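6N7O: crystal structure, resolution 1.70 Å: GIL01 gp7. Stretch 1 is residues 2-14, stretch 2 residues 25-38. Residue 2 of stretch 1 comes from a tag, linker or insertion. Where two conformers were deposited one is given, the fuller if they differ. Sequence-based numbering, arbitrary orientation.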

# COMPACT_ATOMS: atom_id res chain seq x y z
N SER A 2 12.41 9.47 0.62
CA SER A 2 12.43 8.27 1.45
C SER A 2 11.09 7.56 1.43
O SER A 2 11.03 6.33 1.31
N MET A 3 9.98 8.31 1.55
CA MET A 3 8.68 7.65 1.49
C MET A 3 8.46 6.96 0.15
O MET A 3 7.94 5.84 0.10
N ARG A 4 8.84 7.62 -0.95
CA ARG A 4 8.67 7.00 -2.26
C ARG A 4 9.51 5.74 -2.38
O ARG A 4 9.06 4.73 -2.95
N ASP A 5 10.74 5.76 -1.86
CA ASP A 5 11.56 4.56 -1.90
C ASP A 5 10.94 3.44 -1.07
O ASP A 5 10.94 2.28 -1.48
N LYS A 6 10.37 3.79 0.09
CA LYS A 6 9.69 2.77 0.90
C LYS A 6 8.47 2.23 0.18
O LYS A 6 8.17 1.04 0.27
N LEU A 7 7.74 3.10 -0.52
CA LEU A 7 6.59 2.62 -1.28
C LEU A 7 7.02 1.65 -2.37
O LEU A 7 6.45 0.57 -2.52
N LEU A 8 8.05 2.02 -3.14
CA LEU A 8 8.54 1.12 -4.18
C LEU A 8 9.02 -0.21 -3.59
O LEU A 8 8.77 -1.27 -4.17
N ASP A 9 9.67 -0.18 -2.43
CA ASP A 9 10.10 -1.44 -1.82
C ASP A 9 8.91 -2.29 -1.39
O ASP A 9 8.98 -3.53 -1.46
N PHE A 10 7.80 -1.67 -0.95
CA PHE A 10 6.61 -2.46 -0.65
C PHE A 10 6.02 -3.05 -1.92
O PHE A 10 5.63 -4.22 -1.94
N ILE A 11 6.00 -2.28 -3.01
CA ILE A 11 5.55 -2.82 -4.29
C ILE A 11 6.39 -4.02 -4.69
O ILE A 11 5.87 -5.03 -5.20
N ILE A 12 7.71 -3.94 -4.49
CA ILE A 12 8.58 -5.07 -4.82
C ILE A 12 8.25 -6.26 -3.92
O ILE A 12 8.19 -7.41 -4.39
N GLU A 13 8.04 -6.01 -2.62
CA GLU A 13 7.66 -7.09 -1.71
C GLU A 13 6.41 -7.82 -2.18
O GLU A 13 6.34 -9.05 -2.10
N LEU A 14 5.40 -7.08 -2.66
CA LEU A 14 4.21 -7.73 -3.21
C LEU A 14 4.55 -8.47 -4.50
O LEU A 14 4.18 -9.64 -4.68
N SER A 25 -5.36 -6.58 6.23
CA SER A 25 -4.74 -6.00 7.42
C SER A 25 -3.23 -5.84 7.24
O SER A 25 -2.65 -4.85 7.69
N TYR A 26 -2.58 -6.81 6.57
CA TYR A 26 -1.15 -6.68 6.31
C TYR A 26 -0.85 -5.50 5.39
O TYR A 26 0.09 -4.74 5.64
N VAL A 27 -1.62 -5.35 4.31
CA VAL A 27 -1.41 -4.21 3.40
C VAL A 27 -1.56 -2.90 4.17
O VAL A 27 -0.74 -1.98 4.04
N ILE A 28 -2.59 -2.80 5.00
CA ILE A 28 -2.80 -1.58 5.77
C ILE A 28 -1.63 -1.34 6.72
O ILE A 28 -1.11 -0.23 6.81
N ASP A 29 -1.20 -2.38 7.44
CA ASP A 29 -0.06 -2.24 8.34
C ASP A 29 1.16 -1.71 7.59
O ASP A 29 1.84 -0.80 8.07
N ARG A 30 1.44 -2.28 6.41
CA ARG A 30 2.65 -1.87 5.69
C ARG A 30 2.55 -0.44 5.19
O ARG A 30 3.54 0.31 5.22
N LEU A 31 1.38 -0.04 4.69
CA LEU A 31 1.22 1.32 4.19
C LEU A 31 1.30 2.33 5.34
O LEU A 31 1.81 3.44 5.16
N MET A 32 0.81 1.97 6.52
CA MET A 32 1.00 2.86 7.66
C MET A 32 2.47 2.98 8.02
O MET A 32 2.91 4.05 8.46
N GLN A 33 3.25 1.92 7.83
CA GLN A 33 4.69 2.03 8.00
C GLN A 33 5.30 2.93 6.94
O GLN A 33 6.18 3.74 7.23
N VAL A 34 4.84 2.80 5.69
CA VAL A 34 5.40 3.60 4.61
C VAL A 34 5.16 5.08 4.85
O VAL A 34 6.03 5.93 4.60
N THR A 35 3.98 5.43 5.35
CA THR A 35 3.59 6.82 5.53
C THR A 35 4.03 7.40 6.87
O THR A 35 3.78 8.59 7.11
N LYS A 36 4.65 6.61 7.74
CA LYS A 36 4.97 7.07 9.09
C LYS A 36 6.03 8.16 9.04
O LYS A 36 7.02 8.06 8.31
N GLU A 37 5.81 9.22 9.82
CA GLU A 37 6.71 10.36 9.96
C GLU A 37 7.06 10.55 11.44
O GLU A 37 6.55 9.84 12.32
N ASP A 38 7.92 11.53 11.71
CA ASP A 38 8.39 11.78 13.07
C ASP A 38 7.70 12.95 13.75
O ASP A 38 7.77 13.05 14.98

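The two helices run nearly antiparallel, at 157° with axes 9.8 Å apart at closest approach, and bury 640 Å² between the stretches. Two reciprocal knobs hold them together. Phe10 points toward stretch 2 with chi1 t (chi2 41°), which carries its ring among Val27, Arg30, Leu31 and Val34. CB of Arg30 lies over one ring face, 3.7 Å from the ring centroid, in a CH-pi contact, while Leu31 CD2 approaches Phe10 CE2 at 3.8 Å; Leu31, m/t, starts sideways and brings its end inward. Val34, chi1 t, is the answering knob, seated among Met3, Lys6, Leu7 and Phe10, with its CG1 4.0 Å from Met3 CG and 4.1 Å from Leu7 CB.

Met3 leaves its helix sideways, but the t/t/m conformation brings its end back to the partner, placing CE 3.6 Å from Thr35 CA. Thr35 itself points away; its p rotamer lets OG1 bond to Leu31 O at 3.0 Å, satisfying the hydroxyl within its own stretch.

The polar cluster centres on Glu13, whose extended t/t chain reaches across to two partners. Tyr26, chi1 t, donates from OH to Glu13 OE1 at 2.5 Å, a short bond. Arg30 folds through m/m/m, so that Phe10 CG lies over one face of the guanidinium and Glu13 OE2 sits at its edge: NE and NH2 donate to Glu13 OE2 at 2.9 and 3.0 Å, forming a salt bridge. Arg30 NH1 also donates to Gln33 OE1 at 3.0 Å.

Water extends this network. Water 1 accepts from Arg30 NH2 (2.8 Å) and donates to Lys6 O (2.7 Å). The Lys6 side chain points toward stretch 2 and is extended (m/t/t/t), so that NZ reaches stretch 2 through water 2, which donates to Val34 O and Lys36 O, and water 3, which donates to Gln33 O.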

# COMPACT_ATOMS: atom_id res chain seq x y z
CB SER A 2 12.84 8.62 2.88
OG SER A 2 12.83 7.47 3.72
CB MET A 3 7.56 8.65 1.76
CG MET A 3 6.20 7.99 1.72
SD MET A 3 4.87 9.07 2.25
CE MET A 3 5.48 9.42 3.91
CB ARG A 4 9.04 7.99 -3.36
CG ARG A 4 8.77 7.45 -4.76
CD ARG A 4 8.91 8.53 -5.83
NE ARG A 4 8.53 8.01 -7.14
CZ ARG A 4 9.37 7.36 -7.94
NH1 ARG A 4 10.63 7.17 -7.57
NH2 ARG A 4 8.95 6.92 -9.12
CB ASP A 5 12.98 4.86 -1.43
CG ASP A 5 13.76 5.75 -2.41
OD1 ASP A 5 13.44 5.75 -3.62
OD2 ASP A 5 14.69 6.46 -1.96
CB LYS A 6 9.28 3.35 2.25
CG LYS A 6 10.41 3.69 3.19
CD LYS A 6 9.84 4.31 4.45
CE LYS A 6 10.91 4.59 5.47
NZ LYS A 6 10.29 5.03 6.75
CB LEU A 7 5.82 3.81 -1.87
CG LEU A 7 4.61 3.44 -2.73
CD1 LEU A 7 3.58 2.63 -1.91
CD2 LEU A 7 3.95 4.70 -3.30
CB LEU A 8 9.65 1.80 -4.98
CG LEU A 8 9.10 2.79 -6.02
CD1 LEU A 8 10.20 3.61 -6.68
CD2 LEU A 8 8.27 2.06 -7.09
CB ASP A 9 11.05 -1.19 -0.64
CG ASP A 9 12.47 -0.86 -1.10
OD1 ASP A 9 12.79 -1.09 -2.29
OD2 ASP A 9 13.28 -0.39 -0.28
CB PHE A 10 5.57 -1.59 0.08
CG PHE A 10 4.31 -2.33 0.45
CD1 PHE A 10 4.36 -3.63 0.95
CD2 PHE A 10 3.07 -1.72 0.33
CE1 PHE A 10 3.19 -4.30 1.32
CE2 PHE A 10 1.90 -2.38 0.70
CZ PHE A 10 1.96 -3.67 1.19
CB ILE A 11 5.57 -1.72 -5.37
CG1 ILE A 11 4.49 -0.68 -5.07
CG2 ILE A 11 5.34 -2.31 -6.75
CD1 ILE A 11 4.65 0.61 -5.89
CB ILE A 12 10.06 -4.66 -4.69
CG1 ILE A 12 10.41 -3.60 -5.73
CG2 ILE A 12 10.99 -5.88 -4.86
CD1 ILE A 12 11.71 -2.93 -5.47
CB GLU A 13 7.47 -6.55 -0.29
CG GLU A 13 7.11 -7.63 0.71
CD GLU A 13 6.69 -7.08 2.08
OE1 GLU A 13 6.28 -7.89 2.92
OE2 GLU A 13 6.77 -5.85 2.31
CB LEU A 14 3.11 -6.69 -3.45
CG LEU A 14 2.62 -5.95 -2.20
CD1 LEU A 14 1.79 -4.72 -2.57
CD2 LEU A 14 1.81 -6.89 -1.32
CB SER A 25 -5.05 -6.86 8.64
OG SER A 25 -4.51 -8.16 8.48
CB TYR A 26 -0.59 -7.96 5.69
CG TYR A 26 0.91 -7.87 5.51
CD1 TYR A 26 1.75 -7.82 6.61
CD2 TYR A 26 1.48 -7.81 4.25
CE1 TYR A 26 3.12 -7.73 6.47
CE2 TYR A 26 2.86 -7.72 4.09
CZ TYR A 26 3.68 -7.68 5.21
OH TYR A 26 5.05 -7.60 5.08
CB VAL A 27 -2.39 -4.27 2.21
CG1 VAL A 27 -2.32 -3.00 1.37
CG2 VAL A 27 -2.09 -5.49 1.33
CB ILE A 28 -4.13 -1.68 6.54
CG1 ILE A 28 -5.31 -1.57 5.56
CG2 ILE A 28 -4.18 -0.62 7.65
CD1 ILE A 28 -6.66 -1.86 6.21
CB ASP A 29 0.28 -3.57 9.01
CG ASP A 29 -0.67 -3.93 10.14
OD1 ASP A 29 -1.51 -3.09 10.54
OD2 ASP A 29 -0.57 -5.07 10.65
CB ARG A 30 2.91 -2.82 4.52
CG ARG A 30 3.27 -4.23 4.96
CD ARG A 30 4.71 -4.33 5.45
NE ARG A 30 5.67 -4.19 4.35
CZ ARG A 30 6.47 -3.14 4.19
NH1 ARG A 30 6.41 -2.14 5.05
NH2 ARG A 30 7.32 -3.08 3.17
CB LEU A 31 -0.11 1.46 3.44
CG LEU A 31 -0.20 0.68 2.13
CD1 LEU A 31 -1.58 0.79 1.53
CD2 LEU A 31 0.85 1.20 1.15
CB MET A 32 0.18 2.38 8.85
CG MET A 32 -1.31 2.53 8.60
SD MET A 32 -2.27 2.16 10.07
CE MET A 32 -1.57 3.33 11.22
CB GLN A 33 5.34 0.66 7.96
CG GLN A 33 4.94 -0.25 9.12
CD GLN A 33 5.60 -1.62 9.03
OE1 GLN A 33 5.67 -2.23 7.97
NE2 GLN A 33 6.10 -2.10 10.16
CB VAL A 34 4.81 3.14 3.26
CG1 VAL A 34 5.17 4.14 2.17
CG2 VAL A 34 5.31 1.74 2.93
CB THR A 35 2.09 6.99 5.39
OG1 THR A 35 1.42 6.13 6.32
CG2 THR A 35 1.65 6.65 3.97
CB LYS A 36 5.45 5.90 9.94
CG LYS A 36 5.78 6.26 11.40
CD LYS A 36 4.52 6.62 12.18
CE LYS A 36 4.86 7.07 13.60
NZ LYS A 36 3.64 7.44 14.37
CB GLU A 37 6.09 11.62 9.38
CG GLU A 37 5.47 11.42 8.00
CD GLU A 37 4.69 12.63 7.52
OE1 GLU A 37 4.96 13.12 6.40
OE2 GLU A 37 3.81 13.10 8.28
CB ASP A 38 9.91 12.02 13.06
CG ASP A 38 10.69 10.77 12.70
OD1 ASP A 38 10.96 9.96 13.61
OD2 ASP A 38 11.03 10.60 11.51
O HOH W 1 8.61 -0.72 2.31
O HOH W 2 8.26 6.96 6.07
O HOH W 3 8.98 3.31 8.23